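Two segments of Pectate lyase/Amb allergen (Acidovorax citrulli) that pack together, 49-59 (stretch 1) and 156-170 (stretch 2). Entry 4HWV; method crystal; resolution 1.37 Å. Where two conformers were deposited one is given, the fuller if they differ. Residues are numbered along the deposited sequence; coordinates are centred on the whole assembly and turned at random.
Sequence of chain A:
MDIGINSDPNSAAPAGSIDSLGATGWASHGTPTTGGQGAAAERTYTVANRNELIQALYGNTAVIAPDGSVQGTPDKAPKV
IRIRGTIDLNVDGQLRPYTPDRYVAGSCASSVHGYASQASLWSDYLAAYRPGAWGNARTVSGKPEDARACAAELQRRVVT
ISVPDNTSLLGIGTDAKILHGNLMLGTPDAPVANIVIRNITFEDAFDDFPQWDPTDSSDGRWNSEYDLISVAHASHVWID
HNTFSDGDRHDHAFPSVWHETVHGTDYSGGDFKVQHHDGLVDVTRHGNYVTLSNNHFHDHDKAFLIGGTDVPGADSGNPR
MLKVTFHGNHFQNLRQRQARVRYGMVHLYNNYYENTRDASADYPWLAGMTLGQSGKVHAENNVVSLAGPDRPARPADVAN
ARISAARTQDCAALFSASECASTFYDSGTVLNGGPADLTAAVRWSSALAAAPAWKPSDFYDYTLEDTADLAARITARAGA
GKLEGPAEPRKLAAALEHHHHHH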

# COMPACT_ATOMS: atom_id res chain seq x y z
N ASN A 49 3.68 7.90 20.21
CA ASN A 49 3.92 6.46 20.12
C ASN A 49 2.92 5.72 20.99
O ASN A 49 2.14 6.35 21.74
CB ASN A 49 5.38 6.11 20.50
CG ASN A 49 5.70 6.41 21.95
OD1 ASN A 49 5.05 5.88 22.85
ND2 ASN A 49 6.74 7.23 22.20
N ARG A 50 2.93 4.40 20.88
CA ARG A 50 1.93 3.58 21.54
C ARG A 50 1.97 3.70 23.06
O ARG A 50 0.93 3.74 23.73
CB ARG A 50 2.13 2.12 21.11
CG ARG A 50 1.13 1.13 21.74
CD ARG A 50 1.34 -0.31 21.23
NE ARG A 50 0.39 -1.24 21.83
CZ ARG A 50 0.52 -1.75 23.05
NH1 ARG A 50 1.59 -1.43 23.80
NH2 ARG A 50 -0.42 -2.56 23.54
N ASN A 51 3.18 3.76 23.63
CA ASN A 51 3.31 3.89 25.08
C ASN A 51 2.71 5.20 25.58
O ASN A 51 1.96 5.22 26.56
CB ASN A 51 4.77 3.79 25.53
CG ASN A 51 5.33 2.37 25.43
OD1 ASN A 51 4.59 1.40 25.37
ND2 ASN A 51 6.64 2.25 25.48
N GLU A 52 3.04 6.30 24.90
CA GLU A 52 2.51 7.61 25.30
C GLU A 52 1.00 7.68 25.17
O GLU A 52 0.30 8.23 26.02
CB GLU A 52 3.15 8.72 24.48
CG GLU A 52 4.66 8.89 24.76
CD GLU A 52 5.30 9.96 23.90
OE1 GLU A 52 4.62 10.53 23.04
OE2 GLU A 52 6.50 10.25 24.10
N LEU A 53 0.48 7.11 24.08
CA LEU A 53 -0.97 7.07 23.88
C LEU A 53 -1.66 6.32 25.03
O LEU A 53 -2.64 6.80 25.61
CB LEU A 53 -1.29 6.40 22.54
CG LEU A 53 -2.77 6.14 22.29
CD1 LEU A 53 -3.61 7.41 22.24
CD2 LEU A 53 -2.92 5.39 20.98
N ILE A 54 -1.14 5.14 25.36
CA ILE A 54 -1.70 4.36 26.47
C ILE A 54 -1.62 5.12 27.80
O ILE A 54 -2.59 5.17 28.55
CB ILE A 54 -1.04 2.97 26.56
CG1 ILE A 54 -1.47 2.13 25.35
CG2 ILE A 54 -1.40 2.27 27.88
CD1 ILE A 54 -0.58 0.92 25.11
N GLN A 55 -0.47 5.74 28.10
CA GLN A 55 -0.39 6.46 29.37
C GLN A 55 -1.40 7.61 29.42
O GLN A 55 -1.99 7.90 30.46
CB GLN A 55 1.02 7.00 29.64
CG GLN A 55 2.07 5.92 29.91
CD GLN A 55 1.76 5.00 31.10
OE1 GLN A 55 0.83 5.23 31.88
NE2 GLN A 55 2.54 3.94 31.21
N ALA A 56 -1.63 8.29 28.30
CA ALA A 56 -2.62 9.36 28.28
C ALA A 56 -4.02 8.80 28.55
O ALA A 56 -4.79 9.35 29.36
CB ALA A 56 -2.57 10.11 26.95
N LEU A 57 -4.35 7.69 27.91
CA LEU A 57 -5.66 7.07 28.11
C LEU A 57 -5.85 6.56 29.53
O LEU A 57 -6.98 6.49 30.03
CB LEU A 57 -5.85 5.92 27.11
CG LEU A 57 -5.94 6.34 25.64
CD1 LEU A 57 -5.79 5.14 24.74
CD2 LEU A 57 -7.26 7.05 25.32
N TYR A 58 -4.74 6.18 30.17
CA TYR A 58 -4.77 5.58 31.50
C TYR A 58 -4.36 6.56 32.60
O TYR A 58 -4.16 6.18 33.75
CB TYR A 58 -3.86 4.33 31.53
CG TYR A 58 -4.47 3.09 30.89
CD1 TYR A 58 -4.75 3.05 29.53
CD2 TYR A 58 -4.75 1.96 31.66
CE1 TYR A 58 -5.31 1.92 28.95
CE2 TYR A 58 -5.29 0.82 31.08
CZ TYR A 58 -5.58 0.81 29.72
OH TYR A 58 -6.12 -0.29 29.11
N GLY A 59 -4.23 7.84 32.26
CA GLY A 59 -3.85 8.83 33.26
C GLY A 59 -2.57 8.47 33.99
O GLY A 59 -2.45 8.64 35.21
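Stretch 2 (156-170) RRVVTISVPDNTSLL

What fills the apolar centre of the contact? Leu 57, near the end of helix 50-57, gives up more area to stretch 2 than any other residue. Its CD1 lies 3.4 Å from CG2 of Ile 161, and its CD2 lies 3.7 Å from CD of Pro 164 and 3.9 Å from CG2 of Thr 167. One leucine side chain therefore meets both the first strand and the start of the second. Nearer the start of the helix, Ile 54 CD1 sits 4.0 Å from Ile 161 CD1, and Leu 53 CD1 reaches Leu 169 CD2 at 4.1 Å.

How does the backbone of stretch 2 run past the helix? It leaves its own helix at Thr 160 and extends as a strand from there, with phi/psi of -122/119 at Ile 161. This strand runs in nearly the same direction as helix 50-57, crossing at 27° with the axes 9.1 Å apart at closest approach. After the turn at Pro 164 to Asn 166, where Asn 166 has positive phi, strand 167-170 returns at 154° to the helix, its axis 11.1 Å away. The CA atoms of Leu 57 and Val 163 come within 6.4 Å, yet Val 163 points its CB away; Ile 161 points sideways and its end comes nearer.

What lies at the polar edges? Beyond Leu 57, Tyr 58 OH approaches Ser 162 CB at 3.8 Å, and one water bridges the stretches, 2.8 Å from Tyr 58 OH and 2.9 Å from Ser 162 N, whose hydrogen it accepts. At the other end of the helix, extended Arg 50 donates twice to Val 158 O, from NE at 3.0 Å and NH2 at 2.8 Å, while Val 158 CG1 covers one face of its guanidinium.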

# COMPACT_ATOMS: atom_id res chain seq x y z
N ARG A 156 -3.84 -9.59 19.77
CA ARG A 156 -5.03 -8.88 20.24
C ARG A 156 -4.71 -7.96 21.41
O ARG A 156 -5.12 -6.80 21.44
CB ARG A 156 -6.10 -9.89 20.65
CG ARG A 156 -7.40 -9.22 21.05
CD ARG A 156 -8.41 -10.23 21.56
NE ARG A 156 -8.92 -11.16 20.54
CZ ARG A 156 -9.93 -10.90 19.71
NH1 ARG A 156 -10.54 -9.72 19.72
NH2 ARG A 156 -10.35 -11.83 18.86
N ARG A 157 -3.93 -8.47 22.36
CA ARG A 157 -3.59 -7.71 23.55
C ARG A 157 -2.60 -6.56 23.28
O ARG A 157 -2.47 -5.63 24.08
CB ARG A 157 -3.07 -8.66 24.62
CG ARG A 157 -4.20 -9.62 25.09
CD ARG A 157 -3.73 -10.77 25.98
NE ARG A 157 -3.27 -10.26 27.26
CZ ARG A 157 -2.01 -10.32 27.66
NH1 ARG A 157 -1.12 -10.90 26.88
NH2 ARG A 157 -1.65 -9.82 28.84
N VAL A 158 -1.94 -6.60 22.12
CA VAL A 158 -1.05 -5.53 21.72
C VAL A 158 -1.79 -4.47 20.90
O VAL A 158 -1.69 -3.28 21.17
CB VAL A 158 0.13 -6.10 20.91
CG1 VAL A 158 0.98 -5.00 20.30
CG2 VAL A 158 1.00 -6.97 21.80
N VAL A 159 -2.52 -4.90 19.87
CA VAL A 159 -3.04 -3.94 18.91
C VAL A 159 -4.37 -3.31 19.33
O VAL A 159 -4.78 -2.31 18.74
CB VAL A 159 -3.19 -4.54 17.47
CG1 VAL A 159 -1.85 -5.11 16.99
CG2 VAL A 159 -4.31 -5.59 17.41
N THR A 160 -5.04 -3.91 20.32
CA THR A 160 -6.31 -3.36 20.81
C THR A 160 -6.06 -2.38 21.94
O THR A 160 -5.38 -2.73 22.91
CB THR A 160 -7.24 -4.47 21.32
OG1 THR A 160 -7.37 -5.48 20.32
CG2 THR A 160 -8.60 -3.92 21.61
N ILE A 161 -6.62 -1.17 21.82
CA ILE A 161 -6.35 -0.09 22.75
C ILE A 161 -7.67 0.38 23.36
O ILE A 161 -8.58 0.82 22.63
CB ILE A 161 -5.68 1.11 22.03
CG1 ILE A 161 -4.40 0.68 21.29
CG2 ILE A 161 -5.41 2.24 23.02
CD1 ILE A 161 -3.27 0.20 22.18
N SER A 162 -7.80 0.28 24.67
CA SER A 162 -9.02 0.65 25.37
C SER A 162 -9.16 2.17 25.50
O SER A 162 -8.26 2.85 26.03
CB SER A 162 -9.02 0.01 26.75
OG SER A 162 -10.23 0.28 27.42
N VAL A 163 -10.28 2.71 25.03
CA VAL A 163 -10.54 4.15 25.15
C VAL A 163 -11.62 4.40 26.19
O VAL A 163 -12.73 3.88 26.08
CB VAL A 163 -10.98 4.75 23.79
CG1 VAL A 163 -11.24 6.24 23.92
CG2 VAL A 163 -9.90 4.48 22.73
N PRO A 164 -11.31 5.18 27.23
CA PRO A 164 -12.26 5.41 28.33
C PRO A 164 -13.18 6.61 28.10
O PRO A 164 -13.09 7.30 27.08
CB PRO A 164 -11.32 5.70 29.52
CG PRO A 164 -10.21 6.49 28.87
CD PRO A 164 -10.00 5.81 27.51
N ASP A 165 -14.06 6.86 29.06
CA ASP A 165 -15.02 7.97 29.00
C ASP A 165 -14.34 9.31 28.79
O ASP A 165 -13.21 9.53 29.23
CB ASP A 165 -15.80 8.08 30.31
CG ASP A 165 -16.46 6.77 30.70
OD1 ASP A 165 -15.73 5.82 31.07
OD2 ASP A 165 -17.70 6.69 30.64
N ASN A 166 -15.08 10.22 28.17
CA ASN A 166 -14.70 11.63 28.16
C ASN A 166 -13.34 11.84 27.53
O ASN A 166 -12.48 12.53 28.07
CB ASN A 166 -14.77 12.23 29.57
CG ASN A 166 -16.13 12.04 30.21
OD1 ASN A 166 -17.15 12.35 29.62
ND2 ASN A 166 -16.13 11.53 31.44
N THR A 167 -13.15 11.24 26.36
CA THR A 167 -11.87 11.29 25.69
C THR A 167 -11.99 11.92 24.32
O THR A 167 -12.87 11.54 23.54
CB THR A 167 -11.32 9.86 25.50
OG1 THR A 167 -11.16 9.25 26.79
CG2 THR A 167 -9.96 9.87 24.78
N SER A 168 -11.10 12.86 24.04
CA SER A 168 -10.89 13.34 22.68
C SER A 168 -9.54 12.89 22.15
O SER A 168 -8.52 13.07 22.83
CB SER A 168 -10.95 14.86 22.62
OG SER A 168 -12.27 15.29 22.92
N LEU A 169 -9.54 12.30 20.95
CA LEU A 169 -8.33 11.99 20.21
C LEU A 169 -8.33 12.92 19.01
O LEU A 169 -9.22 12.82 18.15
CB LEU A 169 -8.31 10.53 19.74
CG LEU A 169 -8.35 9.49 20.85
CD1 LEU A 169 -8.54 8.10 20.28
CD2 LEU A 169 -7.08 9.51 21.66
N LEU A 170 -7.34 13.82 18.95
CA LEU A 170 -7.36 14.90 17.97
C LEU A 170 -6.03 14.91 17.23
O LEU A 170 -4.99 15.15 17.83
CB LEU A 170 -7.60 16.26 18.65
CG LEU A 170 -8.91 16.38 19.45
CD1 LEU A 170 -8.97 17.72 20.17
CD2 LEU A 170 -10.19 16.19 18.60
O HOH W 1 -5.63 -0.72 26.35